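PDB 5VM2: alcohol dehydrogenase from Escherichia coli, which probably oxidises alcohol groups to carbonyls, or the reverse, with NAD(H) or NADP(H) as cofactor, its substrate being not yet known. Local coordinates for residues K5-I16 with Y321-E329; P22-V33 with T126-T136. All coordinates share one frame; numbering follows the deposited sequence.

Contact 1 (K5-I16 with Y321-E329); sequences KAILQVPGTMKI and YRDVQQAFE
The N-terminal beta hairpin of the chain, strands 3-10 and 13-19, lies against helix 324-333, and Gln325 clasps the backbone at the end of the hairpin turn: Gln325 OE1 accepts from Met14 N at 2.8 Å, and Gln325 NE2 donates to Gly12 O at 3.2 Å. Gln325 CG stands anti to the backbone N (chi1 -177°) and the chain then bends at chi2, which swings the amide across to the strand. A third bond, 2.8 Å from Gln325 NE2 to Glu329 OE2 one helical turn on, lies in the amide plane and helps fix its rotation.

Beneath this clasp the packing is apolar. Met14 folds back on itself and sets SD 4.9 Å from the centroid of the Phe328 ring, an oblique Met-aromatic contact. Ile16 sends CD1 over one face of the Tyr321 ring, 3.9 Å from the centroid, a CH-pi contact. Val324 CG1 touches both Ala6 CB and Ile16 CG1, 4.2 Å from each. The hydroxyl of Tyr321 bonds to Ser4 on the same hairpin. Strand 13-16 and helix 324-329 run nearly antiparallel, 154° between directions: a two-stranded hairpin with a type II turn and a classic bulge, packed on a helix.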
loop_
_atom_site.group_PDB
_atom_site.type_symbol
_atom_site.label_atom_id
_atom_site.label_comp_id
_atom_site.label_asym_id
_atom_site.label_seq_id
_atom_site.Cartn_x
_atom_site.Cartn_y
_atom_site.Cartn_z
ATOM N N LYS A 5 10.489 14.852 -14.237
ATOM C CA LYS A 5 10.195 14.211 -12.965
ATOM C C LYS A 5 9.782 15.264 -11.953
ATOM O O LYS A 5 10.251 16.405 -11.993
ATOM C CB LYS A 5 11.389 13.428 -12.387
ATOM C CG LYS A 5 12.340 12.822 -13.391
ATOM C CD LYS A 5 13.610 12.299 -12.713
ATOM C CE LYS A 5 14.538 13.425 -12.280
ATOM N NZ LYS A 5 15.872 12.927 -11.828
ATOM N N ALA A 6 8.906 14.864 -11.038
ATOM C CA ALA A 6 8.569 15.673 -9.874
ATOM C C ALA A 6 9.563 15.361 -8.763
ATOM O O ALA A 6 9.715 14.200 -8.365
ATOM C CB ALA A 6 7.139 15.401 -9.415
ATOM N N ILE A 7 10.234 16.394 -8.262
ATOM C CA ILE A 7 11.309 16.244 -7.293
ATOM C C ILE A 7 10.923 16.976 -6.016
ATOM O O ILE A 7 10.303 18.043 -6.065
ATOM C CB ILE A 7 12.645 16.780 -7.858
ATOM C CG1 ILE A 7 13.309 15.731 -8.744
ATOM C CG2 ILE A 7 13.595 17.216 -6.757
ATOM C CD1 ILE A 7 12.418 15.235 -9.828
ATOM N N LEU A 8 11.279 16.391 -4.873
ATOM C CA LEU A 8 11.194 17.085 -3.589
ATOM C C LEU A 8 12.409 17.999 -3.476
ATOM O O LEU A 8 13.480 17.600 -3.015
ATOM C CB LEU A 8 11.124 16.092 -2.436
ATOM C CG LEU A 8 10.996 16.715 -1.044
ATOM C CD1 LEU A 8 9.579 17.220 -0.802
ATOM C CD2 LEU A 8 11.408 15.719 0.029
ATOM N N GLN A 9 12.238 19.244 -3.923
ATOM C CA GLN A 9 13.330 20.213 -3.892
ATOM C C GLN A 9 13.779 20.493 -2.462
ATOM O O GLN A 9 14.975 20.659 -2.194
ATOM C CB GLN A 9 12.880 21.497 -4.586
ATOM C CG GLN A 9 13.856 22.650 -4.524
ATOM C CD GLN A 9 13.373 23.832 -5.339
ATOM O OE1 GLN A 9 12.716 24.734 -4.819
ATOM N NE2 GLN A 9 13.684 23.826 -6.630
ATOM N N VAL A 10 12.829 20.552 -1.537
ATOM C CA VAL A 10 13.099 20.634 -0.106
ATOM C C VAL A 10 11.803 20.162 0.543
ATOM O O VAL A 10 10.741 20.278 -0.089
ATOM C CB VAL A 10 13.501 22.060 0.315
ATOM C CG1 VAL A 10 12.270 22.914 0.608
ATOM C CG2 VAL A 10 14.455 22.040 1.505
ATOM N N PRO A 11 11.855 19.628 1.763
ATOM C CA PRO A 11 10.626 19.139 2.400
ATOM C C PRO A 11 9.501 20.163 2.339
ATOM O O PRO A 11 9.661 21.319 2.741
ATOM C CB PRO A 11 11.070 18.865 3.838
ATOM C CG PRO A 11 12.489 18.426 3.680
ATOM C CD PRO A 11 13.054 19.223 2.520
ATOM N N GLY A 12 8.360 19.730 1.804
ATOM C CA GLY A 12 7.213 20.589 1.623
ATOM C C GLY A 12 7.121 21.277 0.278
ATOM O O GLY A 12 6.122 21.961 0.024
ATOM N N THR A 13 8.113 21.111 -0.597
ATOM C CA THR A 13 8.176 21.844 -1.859
ATOM C C THR A 13 8.550 20.901 -2.997
ATOM O O THR A 13 9.692 20.438 -3.077
ATOM C CB THR A 13 9.178 22.993 -1.763
ATOM O OG1 THR A 13 8.826 23.836 -0.658
ATOM C CG2 THR A 13 9.179 23.812 -3.047
ATOM N N MET A 14 7.590 20.634 -3.878
ATOM C CA MET A 14 7.785 19.882 -5.108
ATOM C C MET A 14 7.923 20.836 -6.287
ATOM O O MET A 14 7.303 21.905 -6.314
ATOM C CB MET A 14 6.600 18.951 -5.374
ATOM C CG MET A 14 6.207 18.066 -4.209
ATOM S SD MET A 14 7.423 16.769 -3.930
ATOM C CE MET A 14 7.300 15.859 -5.467
ATOM N N LYS A 15 8.744 20.445 -7.265
ATOM C CA LYS A 15 8.595 20.980 -8.614
ATOM C C LYS A 15 9.000 19.927 -9.631
ATOM O O LYS A 15 9.608 18.905 -9.304
ATOM C CB LYS A 15 9.397 22.269 -8.857
ATOM C CG LYS A 15 9.471 23.186 -7.666
ATOM C CD LYS A 15 9.278 24.621 -8.077
ATOM C CE LYS A 15 9.619 25.564 -6.940
ATOM N NZ LYS A 15 11.082 25.798 -6.891
ATOM N N ILE A 16 8.675 20.227 -10.884
ATOM C CA ILE A 16 8.888 19.336 -12.015
ATOM C C ILE A 16 10.066 19.879 -12.814
ATOM O O ILE A 16 10.020 21.010 -13.315
ATOM C CB ILE A 16 7.626 19.225 -12.885
ATOM C CG1 ILE A 16 6.450 18.711 -12.046
ATOM C CG2 ILE A 16 7.875 18.340 -14.099
ATOM C CD1 ILE A 16 5.124 18.759 -12.763
ATOM N N TYR A 321 -0.812 15.868 -13.119
ATOM C CA TYR A 321 0.606 15.787 -12.777
ATOM C C TYR A 321 1.221 17.173 -12.581
ATOM O O TYR A 321 1.999 17.385 -11.642
ATOM C CB TYR A 321 1.336 14.998 -13.865
ATOM C CG TYR A 321 2.846 15.055 -13.834
ATOM C CD1 TYR A 321 3.570 14.454 -12.811
ATOM C CD2 TYR A 321 3.548 15.681 -14.856
ATOM C CE1 TYR A 321 4.956 14.496 -12.800
ATOM C CE2 TYR A 321 4.924 15.727 -14.856
ATOM C CZ TYR A 321 5.627 15.135 -13.829
ATOM O OH TYR A 321 7.000 15.191 -13.843
ATOM N N ARG A 322 0.877 18.134 -13.442
ATOM C CA ARG A 322 1.483 19.448 -13.240
ATOM C C ARG A 322 0.974 20.122 -11.971
ATOM O O ARG A 322 1.661 20.991 -11.422
ATOM C CB ARG A 322 1.229 20.349 -14.456
ATOM C CG ARG A 322 1.702 21.795 -14.275
ATOM C CD ARG A 322 1.405 22.656 -15.501
ATOM N NE ARG A 322 0.965 24.002 -15.134
ATOM C CZ ARG A 322 0.815 25.004 -15.996
ATOM N NH1 ARG A 322 1.077 24.818 -17.283
ATOM N NH2 ARG A 322 0.410 26.194 -15.574
ATOM N N ASP A 323 -0.134 19.655 -11.388
ATOM C CA ASP A 323 -0.619 20.143 -10.103
ATOM C C ASP A 323 -0.093 19.327 -8.927
ATOM O O ASP A 323 -0.783 19.212 -7.906
ATOM C CB ASP A 323 -2.149 20.151 -10.092
ATOM C CG ASP A 323 -2.735 21.039 -11.172
ATOM O OD1 ASP A 323 -2.225 22.163 -11.364
ATOM O OD2 ASP A 323 -3.704 20.611 -11.833
ATOM N N VAL A 324 1.117 18.771 -9.039
ATOM C CA VAL A 324 1.549 17.820 -8.015
ATOM C C VAL A 324 1.725 18.507 -6.666
ATOM O O VAL A 324 1.465 17.912 -5.614
ATOM C CB VAL A 324 2.838 17.101 -8.462
ATOM C CG1 VAL A 324 3.934 18.106 -8.790
ATOM C CG2 VAL A 324 3.311 16.126 -7.390
ATOM N N GLN A 325 2.049 19.802 -6.643
ATOM C CA GLN A 325 2.234 20.503 -5.375
ATOM C C GLN A 325 0.951 20.512 -4.556
ATOM O O GLN A 325 0.953 20.149 -3.374
ATOM C CB GLN A 325 2.715 21.931 -5.638
ATOM C CG GLN A 325 3.019 22.759 -4.386
ATOM C CD GLN A 325 3.994 22.089 -3.432
ATOM O OE1 GLN A 325 4.860 21.322 -3.851
ATOM N NE2 GLN A 325 3.854 22.368 -2.145
ATOM N N GLN A 326 -0.155 20.944 -5.170
ATOM C CA GLN A 326 -1.444 20.920 -4.488
ATOM C C GLN A 326 -1.810 19.507 -4.060
ATOM O O GLN A 326 -2.322 19.299 -2.952
ATOM C CB GLN A 326 -2.523 21.505 -5.399
ATOM C CG GLN A 326 -3.921 20.980 -5.122
ATOM C CD GLN A 326 -4.984 21.721 -5.904
ATOM O OE1 GLN A 326 -4.702 22.325 -6.940
ATOM N NE2 GLN A 326 -6.215 21.684 -5.409
ATOM N N ALA A 327 -1.539 18.520 -4.921
ATOM C CA ALA A 327 -1.809 17.125 -4.586
ATOM C C ALA A 327 -1.194 16.741 -3.248
ATOM O O ALA A 327 -1.827 16.054 -2.437
ATOM C CB ALA A 327 -1.288 16.207 -5.694
ATOM N N PHE A 328 0.037 17.185 -2.989
ATOM C CA PHE A 328 0.689 16.818 -1.739
ATOM C C PHE A 328 0.270 17.720 -0.589
ATOM O O PHE A 328 0.172 17.252 0.551
ATOM C CB PHE A 328 2.207 16.827 -1.914
ATOM C CG PHE A 328 2.745 15.542 -2.470
ATOM C CD1 PHE A 328 2.881 14.425 -1.660
ATOM C CD2 PHE A 328 3.083 15.436 -3.810
ATOM C CE1 PHE A 328 3.362 13.231 -2.169
ATOM C CE2 PHE A 328 3.565 14.245 -4.326
ATOM C CZ PHE A 328 3.705 13.141 -3.503
ATOM N N GLU A 329 0.014 19.001 -0.859
ATOM C CA GLU A 329 -0.518 19.876 0.179
ATOM C C GLU A 329 -1.867 19.373 0.675
ATOM O O GLU A 329 -2.081 19.221 1.884
ATOM C CB GLU A 329 -0.632 21.307 -0.347
ATOM C CG GLU A 329 0.709 21.980 -0.586
ATOM C CD GLU A 329 0.577 23.344 -1.244
ATOM O OE1 GLU A 329 -0.564 23.785 -1.493
ATOM O OE2 GLU A 329 1.619 23.977 -1.511
#

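Contact 2 (P22-V33 with T126-T136); sequences PVPKEDEVLIKV and THYLCHPESFT
Asp27 O takes the N-H of Glu133 N at 2.9 Å, an almost straight bond (172°) that ties the turn before strand 28-37 to the 3-10 segment just past strand 128-132. From there the two strands run antiparallel in the sheet of the GroES-like domain. Val29 with His131 and Ile31 with Leu129 form hydrogen-bonded pairs, the straightest bond being Ile31 N to Leu129 O at 3.0 Å. Val33 N closes the far end on His127 O.

On the apolar face of Val29, Ile31 and Leu129, Ile31 CD1 presses to 3.4 Å from Leu129 CG, closer than usual for carbons; Ile31 CG1 and Leu129 CG both stand between the backbone N and the carbonyl carbon (chi1 68° and 63°), which brings them together. Val33 CG2 touches Leu129 CD2 at 3.6 Å and crowds Thr126 O at 3.1 Å, a buried carbonyl with no partner in the model. The other face is mixed: Cys130 SG lies 3.5 Å from Pro22 CB, while the Lys32 chain crosses Tyr128 obliquely, Lys32 CE 3.3 Å from Tyr128 OH.

Backbone bonds thus set the register, and the Glu28 carboxylate, held by Lys25 N and by water 2, which also donates to Cys130 O, ties the loop to the strand edge.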
loop_
_atom_site.group_PDB
_atom_site.type_symbol
_atom_site.label_atom_id
_atom_site.label_comp_id
_atom_site.label_asym_id
_atom_site.label_seq_id
_atom_site.Cartn_x
_atom_site.Cartn_y
_atom_site.Cartn_z
ATOM N N PRO A 22 14.945 7.345 -19.864
ATOM C CA PRO A 22 15.861 6.247 -19.548
ATOM C C PRO A 22 15.898 5.224 -20.670
ATOM O O PRO A 22 14.950 5.073 -21.443
ATOM C CB PRO A 22 15.275 5.644 -18.265
ATOM C CG PRO A 22 14.236 6.622 -17.788
ATOM C CD PRO A 22 13.752 7.336 -19.005
ATOM N N VAL A 23 17.021 4.526 -20.759
ATOM C CA VAL A 23 17.210 3.452 -21.728
ATOM C C VAL A 23 17.049 2.129 -20.990
ATOM O O VAL A 23 17.777 1.889 -20.015
ATOM C CB VAL A 23 18.582 3.540 -22.410
ATOM C CG1 VAL A 23 18.874 2.261 -23.173
ATOM C CG2 VAL A 23 18.628 4.743 -23.333
ATOM N N PRO A 24 16.130 1.258 -21.404
ATOM C CA PRO A 24 15.933 0.001 -20.674
ATOM C C PRO A 24 17.147 -0.904 -20.824
ATOM O O PRO A 24 17.678 -1.077 -21.922
ATOM C CB PRO A 24 14.689 -0.613 -21.333
ATOM C CG PRO A 24 14.271 0.335 -22.431
ATOM C CD PRO A 24 15.389 1.287 -22.675
ATOM N N LYS A 25 17.594 -1.469 -19.704
ATOM C CA LYS A 25 18.552 -2.557 -19.774
ATOM C C LYS A 25 17.902 -3.756 -20.465
ATOM O O LYS A 25 16.697 -3.779 -20.732
ATOM C CB LYS A 25 19.049 -2.928 -18.376
ATOM C CG LYS A 25 19.521 -1.745 -17.537
ATOM C CD LYS A 25 20.986 -1.420 -17.782
ATOM C CE LYS A 25 21.535 -0.507 -16.694
ATOM N NZ LYS A 25 20.683 0.700 -16.500
ATOM N N GLU A 26 18.715 -4.772 -20.753
ATOM C CA GLU A 26 18.243 -5.857 -21.608
ATOM C C GLU A 26 17.141 -6.692 -20.966
ATOM O O GLU A 26 16.457 -7.435 -21.678
ATOM C CB GLU A 26 19.407 -6.759 -22.010
ATOM C CG GLU A 26 20.110 -7.438 -20.854
ATOM C CD GLU A 26 21.004 -8.566 -21.321
ATOM O OE1 GLU A 26 21.342 -9.434 -20.487
ATOM O OE2 GLU A 26 21.368 -8.589 -22.514
ATOM N N ASP A 27 16.945 -6.595 -19.653
ATOM C CA ASP A 27 15.883 -7.332 -18.979
ATOM C C ASP A 27 14.766 -6.424 -18.479
ATOM O O ASP A 27 13.943 -6.861 -17.668
ATOM C CB ASP A 27 16.453 -8.149 -17.816
ATOM C CG ASP A 27 16.908 -7.280 -16.658
ATOM O OD1 ASP A 27 17.564 -6.249 -16.912
ATOM O OD2 ASP A 27 16.610 -7.626 -15.493
ATOM N N GLU A 28 14.703 -5.185 -18.955
ATOM C CA GLU A 28 13.770 -4.194 -18.447
ATOM C C GLU A 28 12.761 -3.782 -19.510
ATOM O O GLU A 28 12.973 -3.961 -20.714
ATOM C CB GLU A 28 14.517 -2.955 -17.942
ATOM C CG GLU A 28 15.558 -3.254 -16.875
ATOM C CD GLU A 28 16.257 -2.005 -16.368
ATOM O OE1 GLU A 28 16.713 -2.010 -15.206
ATOM O OE2 GLU A 28 16.363 -1.022 -17.133
ATOM N N VAL A 29 11.649 -3.228 -19.038
ATOM C CA VAL A 29 10.666 -2.572 -19.887
ATOM C C VAL A 29 10.797 -1.072 -19.680
ATOM O O VAL A 29 11.202 -0.603 -18.611
ATOM C CB VAL A 29 9.221 -3.034 -19.583
ATOM C CG1 VAL A 29 9.054 -4.517 -19.875
ATOM C CG2 VAL A 29 8.855 -2.725 -18.139
ATOM N N LEU A 30 10.464 -0.316 -20.720
ATOM C CA LEU A 30 10.306 1.128 -20.622
ATOM C C LEU A 30 8.820 1.438 -20.715
ATOM O O LEU A 30 8.182 1.129 -21.728
ATOM C CB LEU A 30 11.080 1.858 -21.719
ATOM C CG LEU A 30 10.809 3.366 -21.795
ATOM C CD1 LEU A 30 11.620 4.121 -20.747
ATOM C CD2 LEU A 30 11.084 3.908 -23.193
ATOM N N ILE A 31 8.272 2.043 -19.667
ATOM C CA ILE A 31 6.854 2.303 -19.465
ATOM C C ILE A 31 6.594 3.801 -19.539
ATOM O O ILE A 31 7.422 4.614 -19.114
ATOM C CB ILE A 31 6.357 1.718 -18.124
ATOM C CG1 ILE A 31 6.968 2.464 -16.939
ATOM C CG2 ILE A 31 6.688 0.230 -18.033
ATOM C CD1 ILE A 31 6.375 3.830 -16.716
ATOM N N LYS A 32 5.502 4.224 -20.161
ATOM C CA LYS A 32 5.011 5.589 -20.030
ATOM C C LYS A 32 4.037 5.614 -18.859
ATOM O O LYS A 32 2.960 5.012 -18.931
ATOM C CB LYS A 32 4.346 6.048 -21.323
ATOM C CG LYS A 32 4.053 7.535 -21.387
ATOM C CD LYS A 32 3.589 7.940 -22.780
ATOM C CE LYS A 32 3.653 9.446 -22.971
ATOM N NZ LYS A 32 2.764 10.161 -22.013
ATOM N N VAL A 33 4.420 6.290 -17.774
ATOM C CA VAL A 33 3.592 6.309 -16.572
ATOM C C VAL A 33 2.301 7.061 -16.854
ATOM O O VAL A 33 2.308 8.139 -17.464
ATOM C CB VAL A 33 4.347 6.944 -15.397
ATOM C CG1 VAL A 33 3.641 6.629 -14.090
ATOM C CG2 VAL A 33 5.777 6.452 -15.352
ATOM N N THR A 126 7.007 10.584 -12.906
ATOM C CA THR A 126 7.782 10.918 -14.092
ATOM C C THR A 126 7.005 10.401 -15.291
ATOM O O THR A 126 6.108 9.567 -15.150
ATOM C CB THR A 126 9.193 10.312 -14.042
ATOM O OG1 THR A 126 9.922 10.660 -15.230
ATOM C CG2 THR A 126 9.118 8.801 -13.919
ATOM N N HIS A 127 7.339 10.919 -16.474
ATOM C CA HIS A 127 6.639 10.466 -17.671
ATOM C C HIS A 127 7.122 9.096 -18.126
ATOM O O HIS A 127 6.327 8.310 -18.654
ATOM C CB HIS A 127 6.796 11.482 -18.806
ATOM C CG HIS A 127 5.982 12.724 -18.622
ATOM N ND1 HIS A 127 4.608 12.736 -18.728
ATOM C CD2 HIS A 127 6.349 13.998 -18.344
ATOM C CE1 HIS A 127 4.162 13.962 -18.517
ATOM N NE2 HIS A 127 5.198 14.747 -18.282
ATOM N N TYR A 128 8.401 8.787 -17.918
ATOM C CA TYR A 128 9.007 7.560 -18.413
ATOM C C TYR A 128 9.908 6.969 -17.342
ATOM O O TYR A 128 10.697 7.688 -16.723
ATOM C CB TYR A 128 9.828 7.816 -19.687
ATOM C CG TYR A 128 9.008 8.258 -20.877
ATOM C CD1 TYR A 128 8.429 7.326 -21.727
ATOM C CD2 TYR A 128 8.806 9.605 -21.145
ATOM C CE1 TYR A 128 7.671 7.725 -22.818
ATOM C CE2 TYR A 128 8.047 10.015 -22.233
ATOM C CZ TYR A 128 7.484 9.069 -23.065
ATOM O OH TYR A 128 6.730 9.463 -24.148
ATOM N N LEU A 129 9.798 5.658 -17.139
ATOM C CA LEU A 129 10.689 4.960 -16.222
ATOM C C LEU A 129 10.929 3.544 -16.729
ATOM O O LEU A 129 10.165 3.011 -17.538
ATOM C CB LEU A 129 10.132 4.941 -14.788
ATOM C CG LEU A 129 8.822 4.227 -14.440
ATOM C CD1 LEU A 129 9.013 2.725 -14.226
ATOM C CD2 LEU A 129 8.209 4.847 -13.194
ATOM N N CYS A 130 12.002 2.938 -16.229
ATOM C CA CYS A 130 12.370 1.573 -16.568
ATOM C C CYS A 130 12.208 0.678 -15.349
ATOM O O CYS A 130 12.463 1.101 -14.218
ATOM C CB CYS A 130 13.809 1.502 -17.081
ATOM S SG CYS A 130 14.059 2.387 -18.632
ATOM N N HIS A 131 11.784 -0.563 -15.585
ATOM C CA HIS A 131 11.573 -1.507 -14.503
ATOM C C HIS A 131 11.931 -2.900 -14.994
ATOM O O HIS A 131 11.709 -3.206 -16.173
ATOM C CB HIS A 131 10.126 -1.487 -13.997
ATOM C CG HIS A 131 9.979 -1.943 -12.579
ATOM N ND1 HIS A 131 10.638 -1.336 -11.531
ATOM C CD2 HIS A 131 9.261 -2.955 -12.036
ATOM C CE1 HIS A 131 10.328 -1.952 -10.404
ATOM N NE2 HIS A 131 9.493 -2.936 -10.682
ATOM N N PRO A 132 12.488 -3.752 -14.132
ATOM C CA PRO A 132 12.762 -5.132 -14.544
ATOM C C PRO A 132 11.482 -5.850 -14.943
ATOM O O PRO A 132 10.448 -5.736 -14.280
ATOM C CB PRO A 132 13.393 -5.764 -13.295
ATOM C CG PRO A 132 13.829 -4.620 -12.441
ATOM C CD PRO A 132 12.886 -3.496 -12.736
ATOM N N GLU A 133 11.565 -6.593 -16.047
ATOM C CA GLU A 133 10.429 -7.378 -16.514
ATOM C C GLU A 133 9.923 -8.335 -15.441
ATOM O O GLU A 133 8.724 -8.634 -15.389
ATOM C CB GLU A 133 10.829 -8.134 -17.786
ATOM C CG GLU A 133 10.229 -9.521 -17.946
ATOM C CD GLU A 133 11.019 -10.382 -18.919
ATOM O OE1 GLU A 133 12.262 -10.263 -18.951
ATOM O OE2 GLU A 133 10.397 -11.173 -19.660
ATOM N N SER A 134 10.811 -8.796 -14.555
ATOM C CA SER A 134 10.420 -9.776 -13.548
ATOM C C SER A 134 9.472 -9.203 -12.502
ATOM O O SER A 134 8.770 -9.974 -11.839
ATOM C CB SER A 134 11.663 -10.358 -12.868
ATOM O OG SER A 134 12.537 -9.337 -12.417
ATOM N N PHE A 135 9.424 -7.880 -12.332
ATOM C CA PHE A 135 8.506 -7.271 -11.376
ATOM C C PHE A 135 7.566 -6.291 -12.066
ATOM O O PHE A 135 7.151 -5.277 -11.494
ATOM C CB PHE A 135 9.286 -6.640 -10.229
ATOM C CG PHE A 135 9.907 -7.672 -9.335
ATOM C CD1 PHE A 135 11.136 -8.228 -9.655
ATOM C CD2 PHE A 135 9.216 -8.159 -8.235
ATOM C CE1 PHE A 135 11.698 -9.215 -8.860
ATOM C CE2 PHE A 135 9.766 -9.147 -7.431
ATOM C CZ PHE A 135 11.009 -9.680 -7.750
ATOM N N THR A 136 7.220 -6.622 -13.304
ATOM C CA THR A 136 6.185 -5.933 -14.052
ATOM C C THR A 136 5.105 -6.951 -14.391
ATOM O O THR A 136 5.401 -8.128 -14.619
ATOM C CB THR A 136 6.775 -5.313 -15.325
ATOM O OG1 THR A 136 7.772 -4.351 -14.961
ATOM C CG2 THR A 136 5.698 -4.641 -16.171
HETATM O O HOH W 1 13.806 -8.856 -15.116
HETATM O O HOH W 2 14.955 -0.712 -13.115
#

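How the contacts relate
The two contacts meet at one seam, though their centres are about 23 Å apart. Tyr321 of contact 1 and His127 of contact 2 put their rings edge-to-face, with Tyr321 CE2 3.6 Å from His127 NE2, and Lys5 CG lies 3.7 Å from Thr126 OG1. Strand 13-19 leads along the chain to strand 28-37, and strand 340-344 bridges them further: it pairs with strand 28-37 and touches Val324. Both stand off the metals. The Phe328 and His131 side chains are about 12 and 13 Å from the magnesium ion, held by His65, Glu66 and Glu152, probably at the family's catalytic metal position; Pro132 is about 13 Å from the zinc of Cys95, Cys98, Cys101 and Cys109.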